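Local atomic coordinates of Glyco_hydro_cc domain-containing protein (Pseudomonas viridiflava, PDB entry 6UAV), a protein that probably cleaves beta-1,3-glucan chains internally, as an endo-beta-1,3-glucanase of glycoside hydrolase family 128, subgroup II, built on a TIM-barrel catalytic core. Residues A[7-12]-A[222-227]; A[25-30]-A[51-56]; A[160-165]-A[184-189]. All coordinates share one frame; numbering follows the deposited sequence.

Contact 1. Residues A[7-12]-A[222-227]; sequences GVAYDV and RYAWFT
Strands 7-9 and 222-225 run parallel but strongly twisted, their short axes 49° apart, with G7 paired to A224 and V8 to W225. Three backbone bonds join them. G7 N gives a weak, bent one to Y223 O, W225 N turns back to G7 O at 3.1 Å, and A9 N points almost straight (176°) at W225 O, 2.9 Å away; the last two donors both stand above the plane of the carbonyl they meet. At G7 the strands close to 4.2 Å between its CA and that of A224, a tight spacing helped by the missing side chain. A cis peptide between F226 and T227, following the eighth strand as in many clan GH-A glycosidases, brings T227 back over the first segment. T227 OG1, anti to the backbone N (chi1 -176°), donates to A9 O at 2.7 Å, in the carbonyl plane. T227 OG1 also lies at the edge of the Y10 ring, 3.3 Å from Y10 CD1, the two side chains crossing at about a right angle; the Y10 hydroxyl goes on to R229. T227 CB sits over the centre of the F226 ring. A9 CB meets A224 CB at 4.2 Å, and F226 CD2 flanks A9 CB as well. The W225 indole leads off toward helices 200-216 and 248-255, with NE1 bonded to S237 O. First and eighth strands thus close the barrel through backbone bonds, and where these run out the T227 hydroxyl takes over from the backbone donors at A9 O.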
# COMPACT_ATOMS: atom_id res chain seq x y z
N GLY A 7 -0.12 -7.71 -4.93
CA GLY A 7 1.11 -6.93 -5.00
C GLY A 7 2.05 -7.23 -3.86
O GLY A 7 1.75 -8.04 -2.95
N VAL A 8 3.16 -6.53 -3.90
CA VAL A 8 4.19 -6.60 -2.83
C VAL A 8 4.60 -5.18 -2.49
O VAL A 8 4.84 -4.40 -3.39
CB VAL A 8 5.37 -7.50 -3.29
CG1 VAL A 8 6.38 -7.65 -2.16
CG2 VAL A 8 4.85 -8.87 -3.73
N ALA A 9 4.82 -4.93 -1.19
CA ALA A 9 5.33 -3.66 -0.66
C ALA A 9 6.82 -3.83 -0.40
O ALA A 9 7.15 -4.51 0.57
CB ALA A 9 4.59 -3.32 0.62
N TYR A 10 7.65 -3.50 -1.37
CA TYR A 10 9.09 -3.85 -1.36
C TYR A 10 9.79 -3.07 -2.45
O TYR A 10 9.27 -3.03 -3.54
CB TYR A 10 9.34 -5.35 -1.56
CG TYR A 10 10.77 -5.80 -1.46
CD1 TYR A 10 11.44 -5.71 -0.25
CD2 TYR A 10 11.44 -6.35 -2.53
CE1 TYR A 10 12.74 -6.14 -0.13
CE2 TYR A 10 12.77 -6.73 -2.44
CZ TYR A 10 13.42 -6.63 -1.23
OH TYR A 10 14.73 -7.05 -1.03
N ASP A 11 10.99 -2.58 -2.19
CA ASP A 11 11.76 -1.88 -3.24
C ASP A 11 12.44 -2.94 -4.12
O ASP A 11 13.67 -3.13 -4.04
CB ASP A 11 12.73 -0.89 -2.63
CG ASP A 11 13.36 0.03 -3.65
OD1 ASP A 11 12.77 0.20 -4.75
OD2 ASP A 11 14.36 0.66 -3.29
N VAL A 12 11.68 -3.54 -5.04
CA VAL A 12 12.23 -4.58 -5.94
C VAL A 12 13.36 -3.92 -6.75
O VAL A 12 13.12 -2.85 -7.39
CB VAL A 12 11.16 -5.12 -6.87
CG1 VAL A 12 11.78 -6.10 -7.83
CG2 VAL A 12 10.02 -5.75 -6.10
N ARG A 222 -6.74 -3.55 -4.61
CA ARG A 222 -5.36 -4.06 -4.65
C ARG A 222 -4.89 -4.21 -3.20
O ARG A 222 -5.45 -3.55 -2.26
CB ARG A 222 -4.43 -3.15 -5.45
CG ARG A 222 -4.42 -3.42 -6.95
CD ARG A 222 -3.41 -2.70 -7.81
NE ARG A 222 -3.17 -3.41 -9.07
CZ ARG A 222 -2.29 -3.03 -10.00
NH1 ARG A 222 -1.62 -1.90 -9.85
NH2 ARG A 222 -2.08 -3.81 -11.05
N TYR A 223 -3.97 -5.13 -3.02
CA TYR A 223 -3.29 -5.31 -1.73
C TYR A 223 -1.82 -5.60 -1.99
O TYR A 223 -1.47 -6.07 -3.05
CB TYR A 223 -3.95 -6.40 -0.88
CG TYR A 223 -4.12 -7.74 -1.55
CD1 TYR A 223 -3.07 -8.63 -1.65
CD2 TYR A 223 -5.30 -8.09 -2.15
CE1 TYR A 223 -3.20 -9.88 -2.21
CE2 TYR A 223 -5.43 -9.31 -2.80
CZ TYR A 223 -4.37 -10.18 -2.89
OH TYR A 223 -4.43 -11.38 -3.53
N ALA A 224 -1.02 -5.38 -0.96
CA ALA A 224 0.40 -5.63 -1.06
C ALA A 224 0.91 -6.19 0.25
O ALA A 224 0.79 -5.56 1.30
CB ALA A 224 1.09 -4.35 -1.39
N TRP A 225 1.52 -7.36 0.11
CA TRP A 225 2.13 -8.06 1.26
C TRP A 225 3.41 -7.34 1.70
O TRP A 225 4.28 -7.00 0.84
CB TRP A 225 2.38 -9.53 0.92
CG TRP A 225 2.93 -10.33 2.06
CD1 TRP A 225 4.24 -10.55 2.39
CD2 TRP A 225 2.15 -10.95 3.09
NE1 TRP A 225 4.33 -11.30 3.53
CE2 TRP A 225 3.05 -11.58 3.97
CE3 TRP A 225 0.78 -11.09 3.29
CZ2 TRP A 225 2.62 -12.23 5.13
CZ3 TRP A 225 0.35 -11.82 4.38
CH2 TRP A 225 1.25 -12.35 5.30
N PHE A 226 3.61 -7.28 3.01
CA PHE A 226 4.88 -6.80 3.60
C PHE A 226 5.65 -8.04 4.10
O PHE A 226 5.19 -8.67 5.04
CB PHE A 226 4.62 -5.81 4.73
CG PHE A 226 5.87 -5.12 5.15
CD1 PHE A 226 6.70 -5.73 6.07
CD2 PHE A 226 6.32 -3.96 4.53
CE1 PHE A 226 7.90 -5.16 6.43
CE2 PHE A 226 7.51 -3.37 4.88
CZ PHE A 226 8.28 -3.97 5.85
N THR A 227 6.77 -8.42 3.46
CA THR A 227 7.49 -7.72 2.39
C THR A 227 8.37 -8.70 1.60
O THR A 227 8.27 -9.93 1.79
CB THR A 227 8.39 -6.62 2.97
OG1 THR A 227 9.05 -5.83 1.97
CG2 THR A 227 9.44 -7.19 3.91

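Contact 2. Residues A[25-30]-A[51-56]; sequences MSWWYN and DFVPMV
F52 leaves its strand with CG anti to the backbone N (chi1 169°), and that torsion lays the side chain across the indole of W28. CB comes first, over the face of the W28 six-membered ring, 3.8 Å from its centroid and close to the ring normal: a CH-pi contact. CD1 follows over the pyrrole end, 3.6 Å from W28 NE1, so that the phenyl turns an edge to the indole face in a T-shaped pair with planes 60° apart. At the far edge CE1 and CZ meet the N30 amide, whose OD1 lies in the ring plane 3.4 Å from F52 CZ and faces the slightly positive ring hydrogens; the amide stands nearly perpendicular to the ring. That amide is fixed from outside, OD1 by S32 and ND2 by D11 and K34. The backbones run parallel, D51 N bonding S26 O, W28 N bonding D51 O at 3.1 Å, and V53 N bonding W28 O; in the last two the donor lies nearly along the C=O axis. Where the next bond would fall, a water intervenes and bridges N30 N (3.0 Å from the water O) and V53 O (2.7 Å from it), just as the second strand is interrupted before M55. On the opposite face of the sheet W27 CE3 packs on V53 CG2 at 3.8 Å, and D51 reaches R222 through a salt bridge. M55 SD runs beside the Y29 ring, 4.0 Å from Y29 CE2, an oblique Met-aromatic contact. These are neighbouring strands of a beta-alpha-beta unit, linked through helix 44-48, the repeating element of a TIM barrel.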
# COMPACT_ATOMS: atom_id res chain seq x y z
N MET A 25 2.29 -12.12 -9.02
CA MET A 25 2.26 -10.73 -8.52
C MET A 25 1.96 -9.81 -9.70
O MET A 25 2.72 -9.92 -10.70
CB MET A 25 3.62 -10.33 -7.95
CG MET A 25 3.66 -8.91 -7.46
SD MET A 25 5.33 -8.23 -7.02
CE MET A 25 6.00 -7.88 -8.64
N SER A 26 0.96 -8.93 -9.60
CA SER A 26 0.60 -7.95 -10.65
C SER A 26 1.32 -6.62 -10.42
O SER A 26 1.56 -5.93 -11.42
CB SER A 26 -0.87 -7.82 -10.70
OG SER A 26 -1.34 -8.96 -11.39
N TRP A 27 1.67 -6.24 -9.18
CA TRP A 27 2.20 -4.88 -9.00
C TRP A 27 3.07 -4.78 -7.76
O TRP A 27 3.03 -5.67 -6.90
CB TRP A 27 1.04 -3.87 -8.94
CG TRP A 27 0.24 -3.97 -7.68
CD1 TRP A 27 -0.65 -4.96 -7.34
CD2 TRP A 27 0.34 -3.13 -6.51
NE1 TRP A 27 -1.14 -4.76 -6.08
CE2 TRP A 27 -0.55 -3.64 -5.55
CE3 TRP A 27 1.07 -1.99 -6.22
CZ2 TRP A 27 -0.76 -2.99 -4.34
CZ3 TRP A 27 0.86 -1.36 -5.02
CH2 TRP A 27 -0.01 -1.86 -4.08
N TRP A 28 3.82 -3.72 -7.70
CA TRP A 28 4.57 -3.40 -6.47
C TRP A 28 4.69 -1.91 -6.30
O TRP A 28 4.40 -1.15 -7.22
CB TRP A 28 5.97 -4.04 -6.48
CG TRP A 28 7.08 -3.29 -7.17
CD1 TRP A 28 8.04 -2.55 -6.55
CD2 TRP A 28 7.37 -3.18 -8.57
NE1 TRP A 28 8.94 -2.05 -7.44
CE2 TRP A 28 8.56 -2.43 -8.70
CE3 TRP A 28 6.76 -3.70 -9.73
CZ2 TRP A 28 9.13 -2.14 -9.93
CZ3 TRP A 28 7.37 -3.44 -10.93
CH2 TRP A 28 8.50 -2.64 -11.04
N TYR A 29 5.19 -1.50 -5.14
CA TYR A 29 5.51 -0.08 -4.93
C TYR A 29 6.62 -0.07 -3.91
O TYR A 29 6.86 -1.11 -3.31
CB TYR A 29 4.26 0.71 -4.52
CG TYR A 29 3.90 0.52 -3.07
CD1 TYR A 29 3.28 -0.64 -2.62
CD2 TYR A 29 4.16 1.52 -2.16
CE1 TYR A 29 2.94 -0.79 -1.28
CE2 TYR A 29 3.84 1.38 -0.84
CZ TYR A 29 3.23 0.21 -0.39
OH TYR A 29 2.89 0.08 0.92
N ASN A 30 7.26 1.07 -3.76
CA ASN A 30 8.49 1.18 -2.95
C ASN A 30 8.46 2.44 -2.09
O ASN A 30 9.54 2.84 -1.68
CB ASN A 30 9.75 1.13 -3.81
CG ASN A 30 9.90 2.36 -4.68
OD1 ASN A 30 9.01 3.23 -4.67
ND2 ASN A 30 11.03 2.44 -5.38
N ASP A 51 3.27 -4.05 -12.90
CA ASP A 51 3.28 -2.57 -12.93
C ASP A 51 3.81 -2.03 -11.61
O ASP A 51 3.63 -2.65 -10.58
CB ASP A 51 1.95 -1.97 -13.36
CG ASP A 51 0.80 -2.21 -12.43
OD1 ASP A 51 0.25 -3.33 -12.48
OD2 ASP A 51 0.46 -1.26 -11.66
N PHE A 52 4.50 -0.91 -11.67
CA PHE A 52 4.97 -0.16 -10.47
C PHE A 52 4.00 1.00 -10.22
O PHE A 52 3.61 1.69 -11.18
CB PHE A 52 6.35 0.44 -10.72
CG PHE A 52 6.83 1.42 -9.68
CD1 PHE A 52 7.30 0.99 -8.46
CD2 PHE A 52 6.74 2.80 -9.92
CE1 PHE A 52 7.73 1.91 -7.51
CE2 PHE A 52 7.17 3.69 -8.95
CZ PHE A 52 7.63 3.25 -7.73
N VAL A 53 3.66 1.27 -8.97
CA VAL A 53 2.73 2.38 -8.59
C VAL A 53 3.52 3.35 -7.75
O VAL A 53 4.08 2.99 -6.73
CB VAL A 53 1.49 1.89 -7.82
CG1 VAL A 53 0.57 3.06 -7.39
CG2 VAL A 53 0.72 0.88 -8.66
N PRO A 54 3.69 4.59 -8.24
CA PRO A 54 4.48 5.57 -7.51
C PRO A 54 3.76 6.02 -6.23
O PRO A 54 2.54 6.00 -6.17
CB PRO A 54 4.56 6.79 -8.39
CG PRO A 54 3.66 6.54 -9.53
CD PRO A 54 3.15 5.11 -9.50
N MET A 55 4.54 6.61 -5.31
CA MET A 55 3.97 7.10 -4.05
C MET A 55 4.62 8.42 -3.64
O MET A 55 5.82 8.59 -3.77
CB MET A 55 4.20 6.10 -2.92
CG MET A 55 3.65 6.61 -1.58
SD MET A 55 3.49 5.29 -0.36
CE MET A 55 2.15 5.96 0.60
N VAL A 56 3.76 9.33 -3.21
CA VAL A 56 4.14 10.58 -2.51
C VAL A 56 4.09 10.26 -1.05
O VAL A 56 2.96 10.05 -0.51
CB VAL A 56 3.18 11.72 -2.89
CG1 VAL A 56 3.50 12.95 -2.08
CG2 VAL A 56 3.26 12.01 -4.36
O HOH W 1 5.96 3.56 -4.86

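Contact 3. Residues A[160-165]-A[184-189]; sequences HWYDYG and EFANWH
E184 is gripped from two directions. E184 OE1 accepts a hydrogen bond from the Y162 hydroxyl, Y162 OH lying 2.6 Å from E184 OE1 and above the carboxylate plane, while the ring of H160 lies stacked against the acid, the two planes 20° apart. The extended chain of E184 carries CG over the imidazole, 3.5 Å from the H160 ring centroid. Outside the pair, W31 NE1 binds OE2, and H160 is fixed by E84 at ND1 and T183 at NE2. Y162 is positioned in turn by W188: Y162 CD2 comes edge-on over the indole face, 3.5 Å from W188 CD2, and W188 N donates to Y162 O at 2.9 Å. Further out, D163 OD1 accepts twice, from H189 ND1 at 2.7 Å on its syn lone pair and from Y164 N on its anti one. N187 OD1 closes an Asx turn with H189 N, and N187 ND2 sits over the centre of the Y164 ring, 3.5 Å from Y164 CZ. In the backbone W161 N bonds E184 O, and A186 N adds a weak bond to W161 O. The donors around E184 would favour its charged form, and its place at the end of the seventh strand, across H160 from E84 after the fourth, is consistent with the carboxylate pair of clan GH-A retaining glycosidases.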
# COMPACT_ATOMS: atom_id res chain seq x y z
N HIS A 160 -3.01 -0.05 6.12
CA HIS A 160 -1.97 -0.99 6.55
C HIS A 160 -2.43 -1.68 7.82
O HIS A 160 -3.03 -1.03 8.68
CB HIS A 160 -0.68 -0.19 6.91
CG HIS A 160 -0.11 0.61 5.78
ND1 HIS A 160 0.93 1.48 5.99
CD2 HIS A 160 -0.39 0.61 4.46
CE1 HIS A 160 1.30 1.99 4.80
NE2 HIS A 160 0.48 1.47 3.84
N TRP A 161 -2.14 -2.97 7.95
CA TRP A 161 -2.58 -3.71 9.14
C TRP A 161 -1.67 -4.93 9.32
O TRP A 161 -1.47 -5.67 8.36
CB TRP A 161 -4.04 -4.08 9.02
CG TRP A 161 -4.63 -4.36 10.36
CD1 TRP A 161 -5.04 -5.58 10.86
CD2 TRP A 161 -4.87 -3.39 11.39
NE1 TRP A 161 -5.52 -5.41 12.12
CE2 TRP A 161 -5.43 -4.08 12.48
CE3 TRP A 161 -4.70 -1.99 11.48
CZ2 TRP A 161 -5.77 -3.44 13.66
CZ3 TRP A 161 -5.02 -1.36 12.66
CH2 TRP A 161 -5.58 -2.08 13.73
N TYR A 162 -1.18 -5.09 10.55
CA TYR A 162 -0.22 -6.15 10.95
C TYR A 162 -0.78 -7.07 12.06
O TYR A 162 -0.05 -7.58 12.89
CB TYR A 162 1.08 -5.46 11.37
CG TYR A 162 1.84 -4.92 10.19
CD1 TYR A 162 1.51 -3.68 9.66
CD2 TYR A 162 2.80 -5.68 9.54
CE1 TYR A 162 2.22 -3.16 8.58
CE2 TYR A 162 3.50 -5.19 8.45
CZ TYR A 162 3.20 -3.92 7.97
OH TYR A 162 3.92 -3.45 6.92
N ASP A 163 -2.11 -7.23 12.14
CA ASP A 163 -2.75 -7.97 13.26
C ASP A 163 -3.98 -8.65 12.71
O ASP A 163 -4.31 -8.53 11.53
CB ASP A 163 -3.04 -7.07 14.46
CG ASP A 163 -2.95 -7.71 15.83
OD1 ASP A 163 -3.14 -8.93 15.91
OD2 ASP A 163 -2.75 -6.97 16.79
N TYR A 164 -4.61 -9.43 13.59
CA TYR A 164 -5.96 -9.94 13.31
C TYR A 164 -6.95 -8.76 13.18
O TYR A 164 -6.61 -7.61 13.54
CB TYR A 164 -6.41 -10.83 14.46
CG TYR A 164 -5.55 -12.06 14.64
CD1 TYR A 164 -4.45 -12.01 15.48
CD2 TYR A 164 -5.83 -13.25 14.00
CE1 TYR A 164 -3.63 -13.11 15.67
CE2 TYR A 164 -5.02 -14.37 14.19
CZ TYR A 164 -3.90 -14.29 14.98
OH TYR A 164 -3.11 -15.39 15.22
N GLY A 165 -8.12 -9.06 12.62
CA GLY A 165 -9.24 -8.11 12.52
C GLY A 165 -9.15 -7.18 11.34
O GLY A 165 -9.91 -6.13 11.35
N GLU A 184 -0.08 -2.44 2.85
CA GLU A 184 0.83 -3.23 3.70
C GLU A 184 -0.05 -4.13 4.56
O GLU A 184 -0.98 -3.64 5.26
CB GLU A 184 1.70 -2.44 4.68
CG GLU A 184 2.59 -1.40 4.02
CD GLU A 184 3.43 -0.59 4.96
OE1 GLU A 184 3.61 -0.98 6.15
OE2 GLU A 184 3.91 0.51 4.52
N PHE A 185 0.25 -5.43 4.54
CA PHE A 185 -0.36 -6.37 5.51
C PHE A 185 0.50 -7.60 5.67
O PHE A 185 1.33 -7.93 4.84
CB PHE A 185 -1.79 -6.77 5.14
CG PHE A 185 -1.95 -7.68 3.97
CD1 PHE A 185 -1.60 -7.28 2.70
CD2 PHE A 185 -2.39 -8.99 4.16
CE1 PHE A 185 -1.74 -8.13 1.61
CE2 PHE A 185 -2.57 -9.82 3.08
CZ PHE A 185 -2.22 -9.40 1.81
N ALA A 186 0.33 -8.18 6.85
CA ALA A 186 0.94 -9.44 7.32
C ALA A 186 0.34 -9.62 8.70
O ALA A 186 -0.24 -8.64 9.23
CB ALA A 186 2.44 -9.27 7.33
N ASN A 187 0.51 -10.77 9.34
CA ASN A 187 0.15 -10.83 10.76
C ASN A 187 1.38 -10.93 11.65
O ASN A 187 2.05 -11.96 11.63
CB ASN A 187 -0.81 -11.98 11.05
CG ASN A 187 -1.54 -11.80 12.37
OD1 ASN A 187 -0.97 -11.26 13.34
ND2 ASN A 187 -2.80 -12.22 12.38
N TRP A 188 1.62 -9.88 12.44
CA TRP A 188 2.77 -9.76 13.35
C TRP A 188 2.31 -9.79 14.80
O TRP A 188 3.05 -9.34 15.68
CB TRP A 188 3.52 -8.46 13.02
CG TRP A 188 4.28 -8.51 11.72
CD1 TRP A 188 4.17 -9.40 10.68
CD2 TRP A 188 5.25 -7.54 11.31
NE1 TRP A 188 5.04 -9.06 9.67
CE2 TRP A 188 5.74 -7.94 10.05
CE3 TRP A 188 5.79 -6.41 11.94
CZ2 TRP A 188 6.69 -7.17 9.36
CZ3 TRP A 188 6.79 -5.70 11.28
CH2 TRP A 188 7.22 -6.08 10.01
N HIS A 189 1.17 -10.41 15.09
CA HIS A 189 0.76 -10.57 16.51
C HIS A 189 1.89 -11.21 17.32
O HIS A 189 2.42 -12.22 16.90
CB HIS A 189 -0.49 -11.43 16.62
CG HIS A 189 -1.23 -11.28 17.89
ND1 HIS A 189 -2.22 -10.31 17.99
CD2 HIS A 189 -1.18 -11.95 19.07
CE1 HIS A 189 -2.82 -10.45 19.16
NE2 HIS A 189 -2.17 -11.44 19.89

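All three contacts pair neighbouring strands of one closed eight-stranded barrel: contact 1 joins the first and last, contact 2 the second and third, contact 3 the sixth and seventh. Contacts 1 and 2 are buried, their centres about 8 Å apart, and meet through the R222-D51 salt bridge and a probable hydrogen bond from N30 ND2 to D11 OD1. Contact 3 lies farther out, about 13 Å from the chain centre, partly buried; it touches contact 1 where F226 N approaches F185 O, and contact 2 where Y29 OH packs on E184 CG. Contact 1 relies mostly on backbone bonds, contact 2 adds aromatic packing, and contact 3 turns to polar side-chain networks around a carboxylate.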